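PDB 3K9U: spermidine N(1)-acetyltransferase from Thermoplasma acidophilum, which transfers an acetyl group from acetyl-CoA to polyamines such as spermidine, releasing CoA and protecting the cell against polyamine toxicity. Local coordinates for residues 26-29 / 30-34; 135-138 / 139-143; 38-41 / 42-46. All coordinates share one frame; numbering follows the deposited sequence.

Interactions 1 and 3 lie close together in sequence. Interaction 1 is the turn from helix 13-27 to helix 34-44, and interaction 3 is the end of helix 34-44. Interaction 2 lies at the end of helix 132-139, with its centre about 21 Å from that of interaction 1 and 27 Å from that of interaction 3. Interactions 1 and 2 both touch acetyl-CoA. Interaction 1 offers it mostly apolar contacts; interaction 2 adds hydrogen bonds from K140 and S136 to the packing of F137 and Y138. All three are partly buried, with tyrosines on the inner side. The outer sides differ: A29 and G30 in interaction 1, the charged pair E38 and R42 in interaction 3, and Y139 in interaction 2.

Interaction 1 (26-29 / 30-34); sequences WTYA and GIYSE. With ACO (acetyl coenzyme *a), chain G.
Y28 and Y32 pack side by side where helix 13-27 of the GNAT fold ends and the chain turns toward helix 34-44. Both rings point the same way. Their planes are 41° apart, an oblique pairing, and Y28 CD1 lies 3.5 Å from Y32 CE2. Both tyrosines hold CG anti to the carbonyl carbon (chi1 -61° and -64°), which keeps the rings alongside each other. Y28 is buried. Its hydroxyl bonds to that of Y93, an acetyl-CoA-binding residue, and its ring also meets W24. Y32 stacks on Y36 of helix 34-44, and I31 CG2 lies over the centre of one face of its ring. I31 CD1 reaches back to T27 O at 3.6 Å.

The other side is loose. A29 and G30 are exposed, and they form the outside of the turn.

W26 and T27 face acetyl-CoA. T27 OG1 bonds to S23 O and comes 3.1 Å from C7P of the cofactor. W26 meets the same carbon near its ring plane, with CZ3 at 3.6 Å, while its NE1 bonds to E97 O of the second subunit.

One carbonyl, Y28 O, holds the turn with two bonds. Y32 N lies in the carbonyl plane at 3.2 Å from Y28 O, and I31 N sits above that plane, 3.0 Å from Y28 O.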
loop_
_atom_site.group_PDB
_atom_site.type_symbol
_atom_site.label_atom_id
_atom_site.label_comp_id
_atom_site.label_asym_id
_atom_site.label_seq_id
_atom_site.Cartn_x
_atom_site.Cartn_y
_atom_site.Cartn_z
ATOM N N TRP A 26 7.159 -4.112 6.942
ATOM C CA TRP A 26 5.888 -4.280 6.250
ATOM C C TRP A 26 5.899 -5.543 5.360
ATOM O O TRP A 26 5.022 -6.362 5.494
ATOM C CB TRP A 26 5.580 -3.056 5.410
ATOM C CG TRP A 26 4.304 -3.188 4.585
ATOM C CD1 TRP A 26 3.012 -3.064 5.041
ATOM C CD2 TRP A 26 4.198 -3.453 3.176
ATOM N NE1 TRP A 26 2.122 -3.211 3.994
ATOM C CE2 TRP A 26 2.822 -3.477 2.851
ATOM C CE3 TRP A 26 5.131 -3.646 2.152
ATOM C CZ2 TRP A 26 2.364 -3.669 1.555
ATOM C CZ3 TRP A 26 4.661 -3.862 0.847
ATOM C CH2 TRP A 26 3.290 -3.865 0.576
ATOM N N THR A 27 6.894 -5.696 4.485
ATOM C CA THR A 27 6.949 -6.839 3.556
ATOM C C THR A 27 7.079 -8.204 4.219
ATOM O O THR A 27 6.551 -9.178 3.739
ATOM C CB THR A 27 8.162 -6.770 2.623
ATOM O OG1 THR A 27 8.375 -5.421 2.182
ATOM C CG2 THR A 27 7.927 -7.681 1.409
ATOM N N TYR A 28 7.817 -8.285 5.318
ATOM C CA TYR A 28 8.075 -9.572 5.930
ATOM C C TYR A 28 7.267 -9.805 7.216
ATOM O O TYR A 28 7.568 -10.718 7.991
ATOM C CB TYR A 28 9.575 -9.701 6.153
ATOM C CG TYR A 28 10.378 -9.649 4.855
ATOM C CD1 TYR A 28 10.418 -10.732 4.012
ATOM C CD2 TYR A 28 11.142 -8.536 4.515
ATOM C CE1 TYR A 28 11.153 -10.713 2.827
ATOM C CE2 TYR A 28 11.884 -8.497 3.316
ATOM C CZ TYR A 28 11.874 -9.602 2.480
ATOM O OH TYR A 28 12.581 -9.609 1.304
ATOM N N ALA A 29 6.245 -8.993 7.441
ATOM C CA ALA A 29 5.423 -9.138 8.652
ATOM C C ALA A 29 4.882 -10.570 8.853
ATOM O O ALA A 29 4.940 -11.109 9.968
ATOM C CB ALA A 29 4.240 -8.114 8.686
ATOM N N GLY A 30 4.372 -11.214 7.821
ATOM C CA GLY A 30 3.881 -12.593 8.075
ATOM C C GLY A 30 4.933 -13.719 8.003
ATOM O O GLY A 30 4.576 -14.900 8.116
ATOM N N ILE A 31 6.210 -13.360 7.838
ATOM C CA ILE A 31 7.207 -14.263 7.229
ATOM C C ILE A 31 8.393 -14.517 8.164
ATOM O O ILE A 31 8.694 -15.655 8.477
ATOM C CB ILE A 31 7.709 -13.679 5.885
ATOM C CG1 ILE A 31 6.562 -13.626 4.867
ATOM C CG2 ILE A 31 8.865 -14.478 5.323
ATOM C CD1 ILE A 31 6.840 -12.750 3.655
ATOM N N TYR A 32 9.058 -13.445 8.582
ATOM C CA TYR A 32 10.119 -13.510 9.585
ATOM C C TYR A 32 9.580 -12.963 10.899
ATOM O O TYR A 32 8.638 -12.195 10.913
ATOM C CB TYR A 32 11.321 -12.653 9.173
ATOM C CG TYR A 32 12.004 -13.114 7.919
ATOM C CD1 TYR A 32 12.506 -14.404 7.818
ATOM C CD2 TYR A 32 12.152 -12.254 6.830
ATOM C CE1 TYR A 32 13.122 -14.829 6.663
ATOM C CE2 TYR A 32 12.768 -12.663 5.685
ATOM C CZ TYR A 32 13.254 -13.949 5.600
ATOM O OH TYR A 32 13.875 -14.353 4.454
ATOM N N SER A 33 10.199 -13.362 11.996
ATOM C CA SER A 33 9.871 -12.845 13.319
ATOM C C SER A 33 10.342 -11.388 13.426
ATOM O O SER A 33 11.226 -10.941 12.673
ATOM C CB SER A 33 10.618 -13.664 14.361
ATOM O OG SER A 33 12.005 -13.646 14.045
ATOM N N GLU A 34 9.742 -10.655 14.348
ATOM C CA GLU A 34 10.188 -9.306 14.658
ATOM C C GLU A 34 11.685 -9.197 14.932
ATOM O O GLU A 34 12.322 -8.249 14.470
ATOM C CB GLU A 34 9.421 -8.733 15.851
ATOM C CG GLU A 34 8.449 -7.622 15.442
ATOM C CD GLU A 34 7.152 -7.685 16.209
ATOM O OE1 GLU A 34 7.224 -7.790 17.466
ATOM O OE2 GLU A 34 6.079 -7.623 15.543
HETATM N N1A ACO G . -0.013 -5.064 -2.226
HETATM C C2A ACO G . -0.057 -6.210 -2.946
HETATM N N3A ACO G . 0.607 -6.360 -4.107
HETATM C C4A ACO G . 1.388 -5.383 -4.602
HETATM C C5A ACO G . 1.461 -4.135 -3.845
HETATM C C6A ACO G . 0.710 -4.021 -2.585
HETATM N N6A ACO G . 0.725 -2.890 -1.837
HETATM N N7A ACO G . 2.265 -3.332 -4.519
HETATM C C8A ACO G . 2.663 -3.994 -5.617
HETATM N N9A ACO G . 2.164 -5.237 -5.670
HETATM C C1B ACO G . 2.416 -6.195 -6.795
HETATM C C2B ACO G . 1.152 -6.738 -7.465
HETATM O O2B ACO G . 1.390 -8.029 -8.084
HETATM C C3B ACO G . 0.841 -5.729 -8.532
HETATM O O3B ACO G . 0.061 -6.306 -9.597
HETATM P P3B ACO G . -1.559 -6.120 -9.507
HETATM O O7A ACO G . -1.740 -4.726 -9.953
HETATM O O8A ACO G . -1.888 -6.368 -8.040
HETATM O O9A ACO G . -2.005 -7.216 -10.461
HETATM C C4B ACO G . 2.205 -5.196 -8.930
HETATM O O4B ACO G . 3.099 -5.529 -7.860
HETATM C C5B ACO G . 2.230 -3.699 -9.157
HETATM O O5B ACO G . 3.370 -3.302 -9.934
HETATM P P1A ACO G . 4.209 -1.978 -9.565
HETATM O O1A ACO G . 3.265 -0.830 -9.236
HETATM O O2A ACO G . 5.274 -1.754 -10.605
HETATM O O3A ACO G . 4.905 -2.505 -8.194
HETATM P P2A ACO G . 5.667 -1.521 -7.149
HETATM O O4A ACO G . 4.892 -1.608 -5.855
HETATM O O5A ACO G . 5.976 -0.176 -7.795
HETATM O O6A ACO G . 7.058 -2.263 -6.949
HETATM C CBP ACO G . 7.856 -3.830 -5.335
HETATM C CCP ACO G . 7.126 -3.654 -6.654
HETATM C CDP ACO G . 8.014 -5.307 -5.036
HETATM C CEP ACO G . 9.242 -3.216 -5.511
HETATM C CAP ACO G . 7.106 -3.104 -4.194
HETATM O OAP ACO G . 5.743 -3.537 -4.091
HETATM C C9P ACO G . 7.759 -3.260 -2.849
HETATM O O9P ACO G . 8.700 -2.547 -2.553
HETATM N N8P ACO G . 7.280 -4.200 -2.069
HETATM C C7P ACO G . 7.831 -4.546 -0.779
HETATM C C6P ACO G . 9.277 -5.019 -0.803
HETATM C C5P ACO G . 9.540 -6.230 -1.674
HETATM O O5P ACO G . 8.797 -7.201 -1.689
HETATM N N4P ACO G . 10.667 -6.197 -2.389
HETATM C C3P ACO G . 11.121 -7.343 -3.175
HETATM C C2P ACO G . 12.048 -8.210 -2.336
HETATM S S1P ACO G . 12.857 -9.455 -3.295
HETATM C C ACO G . 14.346 -8.760 -3.699
HETATM O O ACO G . 14.639 -7.678 -3.206
HETATM C CH3 ACO G . 15.316 -9.473 -4.623
#

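Interaction 2 (135-138 / 139-143); sequences FSFY and YKNGF. With ACO (acetyl coenzyme *a), chain G.
This is a local contact at the C-terminal end of helix 132-139, where the chain turns toward strand 144-149 beside acetyl-CoA. The backbone closes on Y138 O, which accepts from N141 N and F143 N on opposite faces of its plane. A type I turn runs from Y139 to G142.

The F137 ring is held between two groups. Cofactor CCP lies over one face, 3.3 Å from F137 CD2. N141 ND2 lies over the other face and bonds to F137 O at 2.8 Å, with that oxygen close to the plane of the N141 amide. N141 OD1 bonds to K105 NZ. An alanine in place of F137 removes the ring between CCP and the N141 amide, and would probably open a gap beside the pantetheine arm and leave the amide less firmly placed.

Y138 turns its ring edge to the face of F143, with planes at 68°. S136 CA sits over the face of the Y139 ring. Y139 CG lies between the backbone N and the carbonyl carbon (chi1 77°), which folds the ring back over S136.

K140 is extended beyond CG. K140 NZ bonds to cofactor O2B (2.6 Å), O3B and O9A. S136 OG accepts from O2B at 2.8 Å and also bonds to S132 O.

Y138 OH lies 3.3 Å from the acetyl carbon C, and Y138 CE2 is 3.9 Å from S1P. This placement beside the thioester is consistent with its assignment, by similarity, as the proton donor of a GNAT active site.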
loop_
_atom_site.group_PDB
_atom_site.type_symbol
_atom_site.label_atom_id
_atom_site.label_comp_id
_atom_site.label_asym_id
_atom_site.label_seq_id
_atom_site.Cartn_x
_atom_site.Cartn_y
_atom_site.Cartn_z
ATOM N N PHE A 135 7.013 -11.451 -5.301
ATOM C CA PHE A 135 7.062 -12.590 -6.240
ATOM C C PHE A 135 6.179 -12.318 -7.444
ATOM O O PHE A 135 6.591 -12.573 -8.590
ATOM C CB PHE A 135 6.648 -13.894 -5.587
ATOM C CG PHE A 135 6.630 -15.071 -6.524
ATOM C CD1 PHE A 135 5.459 -15.701 -6.842
ATOM C CD2 PHE A 135 7.785 -15.549 -7.069
ATOM C CE1 PHE A 135 5.442 -16.805 -7.727
ATOM C CE2 PHE A 135 7.783 -16.638 -7.929
ATOM C CZ PHE A 135 6.601 -17.270 -8.253
ATOM N N SER A 136 4.990 -11.766 -7.176
ATOM C CA SER A 136 4.015 -11.468 -8.241
ATOM C C SER A 136 4.465 -10.264 -9.050
ATOM O O SER A 136 4.246 -10.214 -10.224
ATOM C CB SER A 136 2.610 -11.280 -7.668
ATOM O OG SER A 136 2.544 -10.183 -6.789
ATOM N N PHE A 137 5.152 -9.310 -8.419
ATOM C CA PHE A 137 5.700 -8.191 -9.171
ATOM C C PHE A 137 6.712 -8.659 -10.225
ATOM O O PHE A 137 6.701 -8.181 -11.358
ATOM C CB PHE A 137 6.333 -7.157 -8.243
ATOM C CG PHE A 137 7.250 -6.178 -8.957
ATOM C CD1 PHE A 137 8.635 -6.390 -8.973
ATOM C CD2 PHE A 137 6.724 -5.058 -9.613
ATOM C CE1 PHE A 137 9.499 -5.498 -9.626
ATOM C CE2 PHE A 137 7.576 -4.130 -10.260
ATOM C CZ PHE A 137 8.979 -4.358 -10.274
ATOM N N TYR A 138 7.561 -9.602 -9.854
ATOM C CA TYR A 138 8.569 -10.122 -10.778
ATOM C C TYR A 138 7.993 -10.953 -11.898
ATOM O O TYR A 138 8.459 -10.828 -13.037
ATOM C CB TYR A 138 9.607 -10.950 -10.042
ATOM C CG TYR A 138 10.457 -10.132 -9.123
ATOM C CD1 TYR A 138 11.121 -8.990 -9.575
ATOM C CD2 TYR A 138 10.616 -10.501 -7.792
ATOM C CE1 TYR A 138 11.889 -8.245 -8.707
ATOM C CE2 TYR A 138 11.365 -9.758 -6.930
ATOM C CZ TYR A 138 12.007 -8.653 -7.380
ATOM O OH TYR A 138 12.781 -7.960 -6.489
ATOM N N TYR A 139 7.000 -11.799 -11.604
ATOM C CA TYR A 139 6.401 -12.586 -12.679
ATOM C C TYR A 139 5.652 -11.696 -13.650
ATOM O O TYR A 139 5.546 -12.043 -14.816
ATOM C CB TYR A 139 5.618 -13.852 -12.225
ATOM C CG TYR A 139 4.190 -13.766 -11.611
ATOM C CD1 TYR A 139 3.942 -14.263 -10.312
ATOM C CD2 TYR A 139 3.083 -13.312 -12.348
ATOM C CE1 TYR A 139 2.634 -14.241 -9.733
ATOM C CE2 TYR A 139 1.767 -13.300 -11.770
ATOM C CZ TYR A 139 1.571 -13.747 -10.455
ATOM O OH TYR A 139 0.304 -13.754 -9.872
ATOM N N LYS A 140 5.181 -10.537 -13.181
ATOM C CA LYS A 140 4.510 -9.576 -14.053
ATOM C C LYS A 140 5.514 -8.707 -14.824
ATOM O O LYS A 140 5.129 -7.948 -15.682
ATOM C CB LYS A 140 3.559 -8.703 -13.241
ATOM C CG LYS A 140 2.251 -9.429 -12.861
ATOM C CD LYS A 140 1.635 -8.832 -11.599
ATOM C CE LYS A 140 0.570 -9.794 -11.003
ATOM N NZ LYS A 140 -0.138 -9.215 -9.780
ATOM N N ASN A 141 6.796 -8.812 -14.505
ATOM C CA ASN A 141 7.832 -8.119 -15.238
ATOM C C ASN A 141 8.789 -9.071 -15.949
ATOM O O ASN A 141 9.969 -8.753 -16.146
ATOM C CB ASN A 141 8.557 -7.172 -14.293
ATOM C CG ASN A 141 7.755 -5.942 -14.025
ATOM O OD1 ASN A 141 7.737 -5.034 -14.842
ATOM N ND2 ASN A 141 7.004 -5.937 -12.932
ATOM N N GLY A 142 8.270 -10.236 -16.345
ATOM C CA GLY A 142 8.988 -11.164 -17.224
ATOM C C GLY A 142 9.913 -12.178 -16.539
ATOM O O GLY A 142 10.571 -12.947 -17.227
ATOM N N PHE A 143 9.983 -12.195 -15.208
ATOM C CA PHE A 143 10.814 -13.185 -14.514
ATOM C C PHE A 143 10.061 -14.508 -14.397
ATOM O O PHE A 143 8.836 -14.519 -14.159
ATOM C CB PHE A 143 11.249 -12.702 -13.125
ATOM C CG PHE A 143 12.332 -11.651 -13.157
ATOM C CD1 PHE A 143 12.008 -10.302 -13.333
ATOM C CD2 PHE A 143 13.683 -12.000 -12.997
ATOM C CE1 PHE A 143 13.005 -9.320 -13.363
ATOM C CE2 PHE A 143 14.678 -11.016 -13.009
ATOM C CZ PHE A 143 14.334 -9.683 -13.211
HETATM N N1A ACO G . -0.013 -5.064 -2.226
HETATM C C2A ACO G . -0.057 -6.210 -2.946
HETATM N N3A ACO G . 0.607 -6.360 -4.107
HETATM C C4A ACO G . 1.388 -5.383 -4.602
HETATM C C5A ACO G . 1.461 -4.135 -3.845
HETATM C C6A ACO G . 0.710 -4.021 -2.585
HETATM N N6A ACO G . 0.725 -2.890 -1.837
HETATM N N7A ACO G . 2.265 -3.332 -4.519
HETATM C C8A ACO G . 2.663 -3.994 -5.617
HETATM N N9A ACO G . 2.164 -5.237 -5.670
HETATM C C1B ACO G . 2.416 -6.195 -6.795
HETATM C C2B ACO G . 1.152 -6.738 -7.465
HETATM O O2B ACO G . 1.390 -8.029 -8.084
HETATM C C3B ACO G . 0.841 -5.729 -8.532
HETATM O O3B ACO G . 0.061 -6.306 -9.597
HETATM P P3B ACO G . -1.559 -6.120 -9.507
HETATM O O7A ACO G . -1.740 -4.726 -9.953
HETATM O O8A ACO G . -1.888 -6.368 -8.040
HETATM O O9A ACO G . -2.005 -7.216 -10.461
HETATM C C4B ACO G . 2.205 -5.196 -8.930
HETATM O O4B ACO G . 3.099 -5.529 -7.860
HETATM C C5B ACO G . 2.230 -3.699 -9.157
HETATM O O5B ACO G . 3.370 -3.302 -9.934
HETATM P P1A ACO G . 4.209 -1.978 -9.565
HETATM O O1A ACO G . 3.265 -0.830 -9.236
HETATM O O2A ACO G . 5.274 -1.754 -10.605
HETATM O O3A ACO G . 4.905 -2.505 -8.194
HETATM P P2A ACO G . 5.667 -1.521 -7.149
HETATM O O4A ACO G . 4.892 -1.608 -5.855
HETATM O O5A ACO G . 5.976 -0.176 -7.795
HETATM O O6A ACO G . 7.058 -2.263 -6.949
HETATM C CBP ACO G . 7.856 -3.830 -5.335
HETATM C CCP ACO G . 7.126 -3.654 -6.654
HETATM C CDP ACO G . 8.014 -5.307 -5.036
HETATM C CEP ACO G . 9.242 -3.216 -5.511
HETATM C CAP ACO G . 7.106 -3.104 -4.194
HETATM O OAP ACO G . 5.743 -3.537 -4.091
HETATM C C9P ACO G . 7.759 -3.260 -2.849
HETATM O O9P ACO G . 8.700 -2.547 -2.553
HETATM N N8P ACO G . 7.280 -4.200 -2.069
HETATM C C7P ACO G . 7.831 -4.546 -0.779
HETATM C C6P ACO G . 9.277 -5.019 -0.803
HETATM C C5P ACO G . 9.540 -6.230 -1.674
HETATM O O5P ACO G . 8.797 -7.201 -1.689
HETATM N N4P ACO G . 10.667 -6.197 -2.389
HETATM C C3P ACO G . 11.121 -7.343 -3.175
HETATM C C2P ACO G . 12.048 -8.210 -2.336
HETATM S S1P ACO G . 12.857 -9.455 -3.295
HETATM C C ACO G . 14.346 -8.760 -3.699
HETATM O O ACO G . 14.639 -7.678 -3.206
HETATM C CH3 ACO G . 15.316 -9.473 -4.623
#

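Interaction 3 (38-41 / 42-46); sequences ESWI and REKYS
Backbone N-H groups of R42, E43, K44 and Y45 bond to the carbonyls of E38, S39, W40 and I41, the i to i+4 pattern of an alpha helix, which Y45 then leaves.

K44 lies across one face of the W40 indole. Its chain bends at chi2 (57°), and this brings K44 CE over the W40 six-membered ring, 3.5 Å from the centroid, as a CH-pi contact. K44 NZ follows at 4.3 Å from the same W40 centroid, a cation-pi contact. At the ring edge, near its plane, Y45 CE2 is 4.1 Å from W40 NE1.

On the exposed side E38 and R42 are paired as a salt bridge, but the modelled contact is too short for its detail to be trusted. R42 NH1 also makes a weak bond to S39 OG at 3.3 Å.

I41 CD1 touches Y45 CD2 at 4.0 Å on the buried side.

The inner face of helix 34-44 rests on helix 13-27. W40 stacks on W24, and I41 meets R21 and W24. Y45, just past the helix, meets A20. Y45 OH bonds to R91 NH2 of strand 86-94. S46 then N-caps helix 47-59 through K49 N.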
loop_
_atom_site.group_PDB
_atom_site.type_symbol
_atom_site.label_atom_id
_atom_site.label_comp_id
_atom_site.label_asym_id
_atom_site.label_seq_id
_atom_site.Cartn_x
_atom_site.Cartn_y
_atom_site.Cartn_z
ATOM N N GLU A 38 14.585 -6.978 12.943
ATOM C CA GLU A 38 15.383 -5.941 13.610
ATOM C C GLU A 38 16.881 -6.264 13.541
ATOM O O GLU A 38 17.685 -5.375 13.323
ATOM C CB GLU A 38 14.965 -5.728 15.071
ATOM C CG GLU A 38 15.410 -4.336 15.691
ATOM C CD GLU A 38 16.754 -4.346 16.498
ATOM O OE1 GLU A 38 17.239 -5.432 16.896
ATOM O OE2 GLU A 38 17.332 -3.256 16.772
ATOM N N SER A 39 17.256 -7.529 13.709
ATOM C CA SER A 39 18.661 -7.908 13.561
ATOM C C SER A 39 19.127 -7.639 12.141
ATOM O O SER A 39 20.219 -7.093 11.926
ATOM C CB SER A 39 18.915 -9.368 13.959
ATOM O OG SER A 39 18.799 -9.541 15.385
ATOM N N TRP A 40 18.289 -7.961 11.172
ATOM C CA TRP A 40 18.653 -7.716 9.787
ATOM C C TRP A 40 18.879 -6.199 9.516
ATOM O O TRP A 40 19.919 -5.818 8.966
ATOM C CB TRP A 40 17.626 -8.314 8.841
ATOM C CG TRP A 40 18.093 -8.308 7.409
ATOM C CD1 TRP A 40 18.025 -7.266 6.527
ATOM C CD2 TRP A 40 18.685 -9.394 6.702
ATOM N NE1 TRP A 40 18.530 -7.640 5.308
ATOM C CE2 TRP A 40 18.948 -8.942 5.386
ATOM C CE3 TRP A 40 19.004 -10.720 7.044
ATOM C CZ2 TRP A 40 19.532 -9.766 4.406
ATOM C CZ3 TRP A 40 19.578 -11.547 6.068
ATOM C CH2 TRP A 40 19.834 -11.060 4.759
ATOM N N ILE A 41 17.946 -5.345 9.943
ATOM C CA ILE A 41 18.124 -3.905 9.770
ATOM C C ILE A 41 19.384 -3.404 10.516
ATOM O O ILE A 41 20.189 -2.683 9.949
ATOM C CB ILE A 41 16.887 -3.094 10.239
ATOM C CG1 ILE A 41 15.630 -3.461 9.427
ATOM C CG2 ILE A 41 17.156 -1.560 10.203
ATOM C CD1 ILE A 41 15.797 -3.476 7.902
ATOM N N ARG A 42 19.562 -3.820 11.766
ATOM C CA ARG A 42 20.688 -3.373 12.569
ATOM C C ARG A 42 22.034 -3.763 11.912
ATOM O O ARG A 42 22.991 -2.999 11.961
ATOM C CB ARG A 42 20.596 -4.000 13.963
ATOM C CG ARG A 42 21.652 -3.486 14.971
ATOM C CD ARG A 42 21.969 -4.489 16.113
ATOM N NE ARG A 42 20.753 -5.050 16.683
ATOM C CZ ARG A 42 20.381 -6.332 16.624
ATOM N NH1 ARG A 42 21.154 -7.263 16.063
ATOM N NH2 ARG A 42 19.222 -6.693 17.170
ATOM N N GLU A 43 22.095 -4.936 11.279
ATOM C CA GLU A 43 23.363 -5.450 10.761
ATOM C C GLU A 43 23.609 -5.071 9.291
ATOM O O GLU A 43 24.661 -4.524 8.941
ATOM C CB GLU A 43 23.423 -6.959 10.991
ATOM C CG GLU A 43 23.353 -7.293 12.512
ATOM C CD GLU A 43 23.785 -8.715 12.869
ATOM O OE1 GLU A 43 23.196 -9.676 12.327
ATOM O OE2 GLU A 43 24.719 -8.873 13.691
ATOM N N LYS A 44 22.624 -5.312 8.441
ATOM C CA LYS A 44 22.783 -5.067 7.029
ATOM C C LYS A 44 22.624 -3.605 6.727
ATOM O O LYS A 44 23.220 -3.128 5.792
ATOM C CB LYS A 44 21.780 -5.875 6.203
ATOM C CG LYS A 44 22.260 -7.277 5.870
ATOM C CD LYS A 44 22.625 -8.124 7.118
ATOM C CE LYS A 44 22.567 -9.633 6.814
ATOM N NZ LYS A 44 22.905 -10.496 8.006
ATOM N N TYR A 45 21.866 -2.877 7.543
ATOM C CA TYR A 45 21.650 -1.458 7.294
ATOM C C TYR A 45 22.281 -0.512 8.340
ATOM O O TYR A 45 21.828 0.594 8.527
ATOM C CB TYR A 45 20.139 -1.186 7.068
ATOM C CG TYR A 45 19.629 -1.799 5.771
ATOM C CD1 TYR A 45 19.700 -1.094 4.568
ATOM C CD2 TYR A 45 19.106 -3.090 5.739
ATOM C CE1 TYR A 45 19.255 -1.657 3.359
ATOM C CE2 TYR A 45 18.663 -3.666 4.535
ATOM C CZ TYR A 45 18.739 -2.939 3.345
ATOM O OH TYR A 45 18.310 -3.498 2.141
ATOM N N SER A 46 23.363 -0.924 8.984
ATOM C CA SER A 46 24.151 -0.001 9.778
ATOM C C SER A 46 24.680 1.139 8.894
ATOM O O SER A 46 24.928 0.939 7.704
ATOM C CB SER A 46 25.355 -0.727 10.405
ATOM O OG SER A 46 26.348 -0.934 9.415
#